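Local coordinates for nuclear protein localization protein 4 homolog (Drosophila melanogaster, PDB 4RV0) that probably belongs, through the full-length protein whose ubiquitin-like domain this is, to a complex that binds ubiquitinated proteins and is needed for exporting misfolded ER proteins for proteasomal degradation, at residues P27-N30 / L31-Y35. Sequence-based numbering, arbitrary orientation.
Sequences PKSN and LKHLY
Asn-30 folds its side-chain amide over the first turn of helix 31-41, where OD1 caps the backbone N of His-33 at 3.0 Å. With CG set between the backbone N and the carbonyl carbon (chi1 58°), the amide doubles back over the helix start. The captured N-H stands above the carbonyl plane, 45° out of it, and OD1 also sits 3.3 Å from CB of Lys-32. The backbone O of Asn-30 takes two weak bonds, from N of His-33 and from N of Leu-34, the latter at 3.4 Å, so the His-33 N-H is shared between two oxygens of one residue. Ser-29 adds a looser tie: its OG gives a weak hydrogen bond to ND1 of His-33 at 3.3 Å, meeting the imidazole obliquely. The His-33 side chain starts out toward the loop, but with CG trans to the main-chain N its ring is carried away; it and the Asn-30 side chain cross at about a right angle, amide and ring planes 53° apart. This is the N-cap of the helix that follows strand 19-25 in the ubiquitin-like fold; Leu-34 packs on Ile-23 and Ile-25 of that strand. A leucine in place of Asn-30 would probably leave the His-33 N-H with just its weak backbone bond. A neutral amide oxygen thus meets a first-turn N-H, and its partial negative charge should suit the positive end of the helix dipole.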
loop_
_atom_site.group_PDB
_atom_site.type_symbol
_atom_site.label_atom_id
_atom_site.label_comp_id
_atom_site.label_asym_id
_atom_site.label_seq_id
_atom_site.Cartn_x
_atom_site.Cartn_y
_atom_site.Cartn_z
ATOM N N PRO B 27 -21.481 -5.332 11.214
ATOM C CA PRO B 27 -21.769 -3.894 11.259
ATOM C C PRO B 27 -22.738 -3.540 12.378
ATOM O O PRO B 27 -22.860 -2.366 12.741
ATOM C CB PRO B 27 -22.416 -3.616 9.890
ATOM C CG PRO B 27 -22.897 -4.935 9.414
ATOM C CD PRO B 27 -21.946 -5.950 9.959
ATOM N N LYS B 28 -23.410 -4.547 12.922
ATOM C CA LYS B 28 -24.315 -4.322 14.038
ATOM C C LYS B 28 -23.566 -4.511 15.350
ATOM O O LYS B 28 -24.144 -4.366 16.426
ATOM C CB LYS B 28 -25.521 -5.258 13.945
ATOM C CG LYS B 28 -26.359 -4.973 12.700
ATOM C CD LYS B 28 -27.229 -6.148 12.298
ATOM C CE LYS B 28 -28.203 -5.753 11.177
ATOM N NZ LYS B 28 -29.289 -4.833 11.620
ATOM N N SER B 29 -22.277 -4.839 15.274
ATOM C CA SER B 29 -21.469 -4.821 16.489
ATOM C C SER B 29 -21.191 -3.380 16.848
ATOM O O SER B 29 -21.432 -2.454 16.063
ATOM C CB SER B 29 -20.138 -5.562 16.329
ATOM O OG SER B 29 -20.338 -6.944 16.161
ATOM N N ASN B 30 -20.689 -3.203 18.056
ATOM C CA ASN B 30 -20.383 -1.897 18.573
ATOM C C ASN B 30 -18.895 -1.602 18.448
ATOM O O ASN B 30 -18.096 -2.517 18.229
ATOM C CB ASN B 30 -20.831 -1.836 20.017
ATOM C CG ASN B 30 -20.166 -2.896 20.847
ATOM O OD1 ASN B 30 -19.042 -2.707 21.311
ATOM N ND2 ASN B 30 -20.828 -4.047 20.998
ATOM N N LEU B 31 -18.522 -0.334 18.596
ATOM C CA LEU B 31 -17.127 0.061 18.456
ATOM C C LEU B 31 -16.182 -0.589 19.476
ATOM O O LEU B 31 -15.014 -0.838 19.160
ATOM C CB LEU B 31 -16.977 1.586 18.476
ATOM C CG LEU B 31 -17.450 2.368 17.243
ATOM C CD1 LEU B 31 -17.181 3.864 17.421
ATOM C CD2 LEU B 31 -16.811 1.856 15.969
ATOM N N LYS B 32 -16.654 -0.834 20.702
ATOM C CA LYS B 32 -15.812 -1.535 21.670
ATOM C C LYS B 32 -15.408 -2.911 21.183
ATOM O O LYS B 32 -14.271 -3.339 21.389
ATOM C CB LYS B 32 -16.467 -1.673 23.051
ATOM C CG LYS B 32 -15.586 -2.510 23.990
ATOM C CD LYS B 32 -16.054 -2.488 25.421
ATOM C CE LYS B 32 -15.171 -3.348 26.317
ATOM N NZ LYS B 32 -15.192 -4.809 26.029
ATOM N N HIS B 33 -16.336 -3.608 20.541
ATOM C CA HIS B 33 -16.020 -4.918 20.011
ATOM C C HIS B 33 -14.929 -4.828 18.953
ATOM O O HIS B 33 -14.085 -5.716 18.862
ATOM C CB HIS B 33 -17.267 -5.621 19.472
ATOM C CG HIS B 33 -17.006 -7.015 18.989
ATOM N ND1 HIS B 33 -17.460 -7.476 17.781
ATOM C CD2 HIS B 33 -16.321 -8.037 19.553
ATOM C CE1 HIS B 33 -17.075 -8.738 17.611
ATOM N NE2 HIS B 33 -16.374 -9.089 18.678
ATOM N N LEU B 34 -14.943 -3.754 18.163
ATOM C CA LEU B 34 -13.895 -3.528 17.170
ATOM C C LEU B 34 -12.557 -3.375 17.880
ATOM O O LEU B 34 -11.558 -3.998 17.500
ATOM C CB LEU B 34 -14.195 -2.295 16.311
ATOM C CG LEU B 34 -13.164 -1.880 15.252
ATOM C CD1 LEU B 34 -12.926 -2.973 14.211
ATOM C CD2 LEU B 34 -13.605 -0.579 14.559
ATOM N N TYR B 35 -12.550 -2.559 18.928
ATOM C CA TYR B 35 -11.347 -2.370 19.734
ATOM C C TYR B 35 -10.869 -3.694 20.330
ATOM O O TYR B 35 -9.676 -4.009 20.281
ATOM C CB TYR B 35 -11.575 -1.326 20.824
ATOM C CG TYR B 35 -11.335 0.113 20.395
ATOM C CD1 TYR B 35 -10.136 0.741 20.669
ATOM C CD2 TYR B 35 -12.320 0.840 19.725
ATOM C CE1 TYR B 35 -9.913 2.064 20.296
ATOM C CE2 TYR B 35 -12.111 2.168 19.346
ATOM C CZ TYR B 35 -10.900 2.768 19.633
ATOM O OH TYR B 35 -10.664 4.081 19.266
#